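Local coordinates for putative dihydrodipicolinate synthase (Thermus thermophilus, PDB 2PCQ), which has no established function but folds as a TIM barrel of the dihydrodipicolinate synthetase family, in an assembly of four chains with bound potassium, at residues P49-R52 / A53-L56; P264-E267 / R268-V272. All coordinates share one frame; numbering follows the deposited sequence.

Contact 1 (P49-R52 / A53-L56)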
loop_
_atom_site.group_PDB
_atom_site.type_symbol
_atom_site.label_atom_id
_atom_site.label_comp_id
_atom_site.label_asym_id
_atom_site.label_seq_id
_atom_site.Cartn_x
_atom_site.Cartn_y
_atom_site.Cartn_z
ATOM N N PRO A 49 32.151 0.483 -3.000
ATOM C CA PRO A 49 32.859 -0.505 -2.180
ATOM C C PRO A 49 34.195 0.028 -1.656
ATOM O O PRO A 49 34.596 -0.267 -0.531
ATOM C CB PRO A 49 33.041 -1.674 -3.140
ATOM C CG PRO A 49 31.786 -1.603 -3.969
ATOM C CD PRO A 49 31.677 -0.120 -4.260
ATOM N N GLU A 50 34.870 0.823 -2.479
ATOM C CA GLU A 50 36.162 1.399 -2.114
ATOM C C GLU A 50 36.012 2.391 -0.958
ATOM O O GLU A 50 36.771 2.343 0.012
ATOM C CB GLU A 50 36.778 2.087 -3.339
ATOM C CG GLU A 50 38.216 2.564 -3.177
ATOM C CD GLU A 50 38.327 3.870 -2.412
ATOM O OE1 GLU A 50 37.571 4.810 -2.738
ATOM O OE2 GLU A 50 39.177 3.960 -1.497
ATOM N N GLU A 51 35.032 3.284 -1.062
ATOM C CA GLU A 51 34.788 4.275 -0.016
ATOM C C GLU A 51 34.324 3.570 1.259
ATOM O O GLU A 51 34.702 3.955 2.365
ATOM C CB GLU A 51 33.738 5.289 -0.485
ATOM C CG GLU A 51 34.126 5.996 -1.783
ATOM C CD GLU A 51 33.023 6.875 -2.343
ATOM O OE1 GLU A 51 31.858 6.424 -2.367
ATOM O OE2 GLU A 51 33.322 8.012 -2.774
ATOM N N ARG A 52 33.515 2.526 1.091
ATOM C CA ARG A 52 32.999 1.744 2.211
ATOM C C ARG A 52 34.154 1.186 3.046
ATOM O O ARG A 52 34.156 1.291 4.271
ATOM C CB ARG A 52 32.144 0.585 1.684
ATOM C CG ARG A 52 31.501 -0.293 2.752
ATOM C CD ARG A 52 30.940 -1.562 2.121
ATOM N NE ARG A 52 32.012 -2.388 1.572
ATOM C CZ ARG A 52 31.904 -3.157 0.491
ATOM N NH1 ARG A 52 30.763 -3.218 -0.184
ATOM N NH2 ARG A 52 32.945 -3.868 0.084
ATOM N N ALA A 53 35.132 0.585 2.374
ATOM C CA ALA A 53 36.290 0.008 3.049
ATOM C C ALA A 53 37.160 1.104 3.659
ATOM O O ALA A 53 37.663 0.966 4.773
ATOM C CB ALA A 53 37.113 -0.819 2.061
ATOM N N ARG A 54 37.329 2.194 2.921
ATOM C CA ARG A 54 38.142 3.313 3.380
ATOM C C ARG A 54 37.537 3.945 4.634
ATOM O O ARG A 54 38.238 4.223 5.607
ATOM C CB ARG A 54 38.242 4.355 2.264
ATOM C CG ARG A 54 39.465 5.247 2.335
ATOM C CD ARG A 54 39.610 6.040 1.042
ATOM N NE ARG A 54 38.629 7.116 0.943
ATOM C CZ ARG A 54 38.042 7.489 -0.188
ATOM N NH1 ARG A 54 38.330 6.869 -1.323
ATOM N NH2 ARG A 54 37.174 8.489 -0.189
ATOM N N GLY A 55 36.226 4.164 4.607
ATOM C CA GLY A 55 35.555 4.761 5.744
ATOM C C GLY A 55 35.716 3.971 7.029
ATOM O O GLY A 55 35.980 4.543 8.086
ATOM N N LEU A 56 35.565 2.654 6.943
ATOM C CA LEU A 56 35.683 1.801 8.120
ATOM C C LEU A 56 37.117 1.736 8.647
ATOM O O LEU A 56 37.329 1.668 9.856
ATOM C CB LEU A 56 35.167 0.393 7.803
ATOM C CG LEU A 56 35.121 -0.623 8.952
ATOM C CD1 LEU A 56 34.316 -0.063 10.118
ATOM C CD2 LEU A 56 34.503 -1.923 8.458
#
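P49 and A53 begin a run of i to i+4 backbone bonds that continues from E50 to R54, E51 to G55 and R52 to L56. A53 N lies 3.1 Å from P49 O. G55 N comes closer, 2.7 Å from E51 O, while the last bond, L56 N to R52 O at 3.3 Å, is weak. One turn of helix also brings the side chains of E50 and R54 together. They form a salt bridge, with E50 OE1 2.6 Å from R54 NH1. The same nitrogen also gives a weak hydrogen bond to E50 OE2, 3.0 Å away, so NH1 alone serves both carboxylate oxygens. The planes of the two groups are turned 34° apart. E50 reaches along the helix because its chain bends at chi2 (-79°). The extended first part of R54 puts CD 3.3 Å from E50 OE2; the bend at chi3 (74°) then swings the guanidinium to the carboxylate. NE of R54 makes a salt bridge with E18, so its guanidinium is held between two acids, and NE of R52 makes one with E83. These residues make up nearly all of helix 49-57, which lies between strands 36-37 and 66-69 in a beta-alpha-beta unit of the TIM barrel. E51 sends OE1 to the backbone N of T48 and OE2 to R256. Its CG passes near R54 NH2. R52 runs back toward the start of the helix, and CA of P49 sits 3.8 Å above one face of its guanidinium. A53 and L56 rest on helix 74-87, and P49 packs against P49 of a second subunit.

Contact 2 (P264-E267 / R268-V272)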
loop_
_atom_site.group_PDB
_atom_site.type_symbol
_atom_site.label_atom_id
_atom_site.label_comp_id
_atom_site.label_asym_id
_atom_site.label_seq_id
_atom_site.Cartn_x
_atom_site.Cartn_y
_atom_site.Cartn_z
ATOM N N PRO A 264 13.895 20.610 5.905
ATOM C CA PRO A 264 12.729 21.500 5.911
ATOM C C PRO A 264 12.079 21.529 7.301
ATOM O O PRO A 264 11.235 22.376 7.589
ATOM C CB PRO A 264 11.798 20.867 4.873
ATOM C CG PRO A 264 12.736 20.150 3.953
ATOM C CD PRO A 264 13.724 19.536 4.908
ATOM N N LEU A 265 12.469 20.590 8.155
ATOM C CA LEU A 265 11.910 20.512 9.501
ATOM C C LEU A 265 12.778 21.186 10.556
ATOM O O LEU A 265 12.454 21.147 11.740
ATOM C CB LEU A 265 11.695 19.050 9.896
ATOM C CG LEU A 265 10.591 18.305 9.141
ATOM C CD1 LEU A 265 10.626 16.834 9.499
ATOM C CD2 LEU A 265 9.239 18.908 9.495
ATOM N N TRP A 266 13.870 21.815 10.133
ATOM C CA TRP A 266 14.768 22.448 11.092
ATOM C C TRP A 266 14.093 23.445 12.024
ATOM O O TRP A 266 14.322 23.420 13.231
ATOM C CB TRP A 266 15.932 23.140 10.381
ATOM C CG TRP A 266 16.939 23.678 11.353
ATOM C CD1 TRP A 266 17.299 24.986 11.526
ATOM C CD2 TRP A 266 17.693 22.923 12.311
ATOM N NE1 TRP A 266 18.232 25.091 12.533
ATOM C CE2 TRP A 266 18.492 23.842 13.029
ATOM C CE3 TRP A 266 17.773 21.560 12.627
ATOM C CZ2 TRP A 266 19.361 23.438 14.051
ATOM C CZ3 TRP A 266 18.638 21.159 13.643
ATOM C CH2 TRP A 266 19.421 22.096 14.342
ATOM N N GLU A 267 13.263 24.318 11.466
ATOM C CA GLU A 267 12.576 25.324 12.266
ATOM C C GLU A 267 11.743 24.709 13.388
ATOM O O GLU A 267 11.661 25.264 14.484
ATOM C CB GLU A 267 11.694 26.194 11.368
ATOM C CG GLU A 267 10.914 27.260 12.106
ATOM C CD GLU A 267 10.325 28.300 11.170
ATOM O OE1 GLU A 267 9.651 27.910 10.193
ATOM O OE2 GLU A 267 10.536 29.507 11.412
ATOM N N ARG A 268 11.124 23.565 13.119
ATOM C CA ARG A 268 10.314 22.891 14.129
ATOM C C ARG A 268 11.195 22.102 15.094
ATOM O O ARG A 268 10.891 21.994 16.278
ATOM C CB ARG A 268 9.324 21.930 13.467
ATOM C CG ARG A 268 8.206 22.603 12.691
ATOM C CD ARG A 268 7.410 21.577 11.895
ATOM N NE ARG A 268 6.822 20.550 12.750
ATOM C CZ ARG A 268 6.203 19.465 12.293
ATOM N NH1 ARG A 268 6.095 19.264 10.987
ATOM N NH2 ARG A 268 5.690 18.582 13.141
ATOM N N PHE A 269 12.291 21.557 14.580
ATOM C CA PHE A 269 13.190 20.753 15.398
ATOM C C PHE A 269 14.068 21.559 16.351
ATOM O O PHE A 269 14.288 21.146 17.488
ATOM C CB PHE A 269 14.091 19.908 14.496
ATOM C CG PHE A 269 14.764 18.771 15.204
ATOM C CD1 PHE A 269 14.030 17.663 15.619
ATOM C CD2 PHE A 269 16.132 18.795 15.439
ATOM C CE1 PHE A 269 14.652 16.593 16.256
ATOM C CE2 PHE A 269 16.765 17.731 16.074
ATOM C CZ PHE A 269 16.023 16.625 16.482
ATOM N N LEU A 270 14.572 22.699 15.885
ATOM C CA LEU A 270 15.455 23.545 16.689
ATOM C C LEU A 270 14.998 23.730 18.137
ATOM O O LEU A 270 15.727 23.386 19.065
ATOM C CB LEU A 270 15.640 24.911 16.008
ATOM C CG LEU A 270 16.517 25.959 16.709
ATOM C CD1 LEU A 270 17.920 25.413 16.938
ATOM C CD2 LEU A 270 16.569 27.223 15.855
ATOM N N PRO A 271 13.784 24.263 18.352
ATOM C CA PRO A 271 13.320 24.453 19.730
ATOM C C PRO A 271 13.206 23.158 20.533
ATOM O O PRO A 271 13.397 23.157 21.750
ATOM C CB PRO A 271 11.974 25.159 19.552
ATOM C CG PRO A 271 11.507 24.677 18.215
ATOM C CD PRO A 271 12.770 24.731 17.391
ATOM N N VAL A 272 12.890 22.058 19.856
ATOM C CA VAL A 272 12.778 20.777 20.539
ATOM C C VAL A 272 14.157 20.363 21.046
ATOM O O VAL A 272 14.312 19.974 22.203
ATOM C CB VAL A 272 12.224 19.676 19.599
ATOM C CG1 VAL A 272 12.315 18.315 20.278
ATOM C CG2 VAL A 272 10.770 19.977 19.248
HETATM O O HOH W 1 10.198 23.341 10.062
#
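L265 and R268 run alongside each other, because the same first torsion (chi1 -69° and -70°) sends both chains off in one direction. The methyl CD2 of L265 comes 3.5 Å from NH1 of R268, so the arginine's polar end rests on an apolar branch. Their backbones meet too. L265 O accepts from F269 N at 2.9 Å and, weakly, from R268 N at 3.1 Å. A water bridges P264 O and R268 N. W266 is the other main residue. Two side chains from the next turn meet its six-membered ring from the same side. CZ3 reaches CD2 of F269 at 3.9 Å, at the edge of the phenyl ring. CZ2 touches CD1 of L270 at 3.8 Å, and CB of L270 stands over one indole face, toward its rim. This is the first turn of helix 266-278, part of the helical region that follows the eight-stranded barrel. The turn packs on the long helix 216-247: L265 touches K235, R268 touches L232 and F269 touches L229. W266 makes an edge-to-face contact with H247. L270 N bonds to W266 O at 2.8 Å. The next step fails because P271 has no N-H, and the helix kinks there. CD of P271 instead sits 3.2 Å from E267 O.

Contact 1 makes up nearly all of a short helix, contact 2 the opening of a longer one. Contact 1 is partly buried and belongs to the barrel itself, between two of its strands. Contact 2 lies at the surface, on a helix that comes after the last barrel strand. Their centres are 32 Å apart, and they share no helix or strand. Charge dominates contact 1, where acids and arginines pair within the turn and with neighbouring residues. Contact 2 is mainly apolar and aromatic. Its backbone bonding is broken by a proline, while that of contact 1 runs on. Contact 1 also touches another subunit; contact 2 meets no other chain of the assembly.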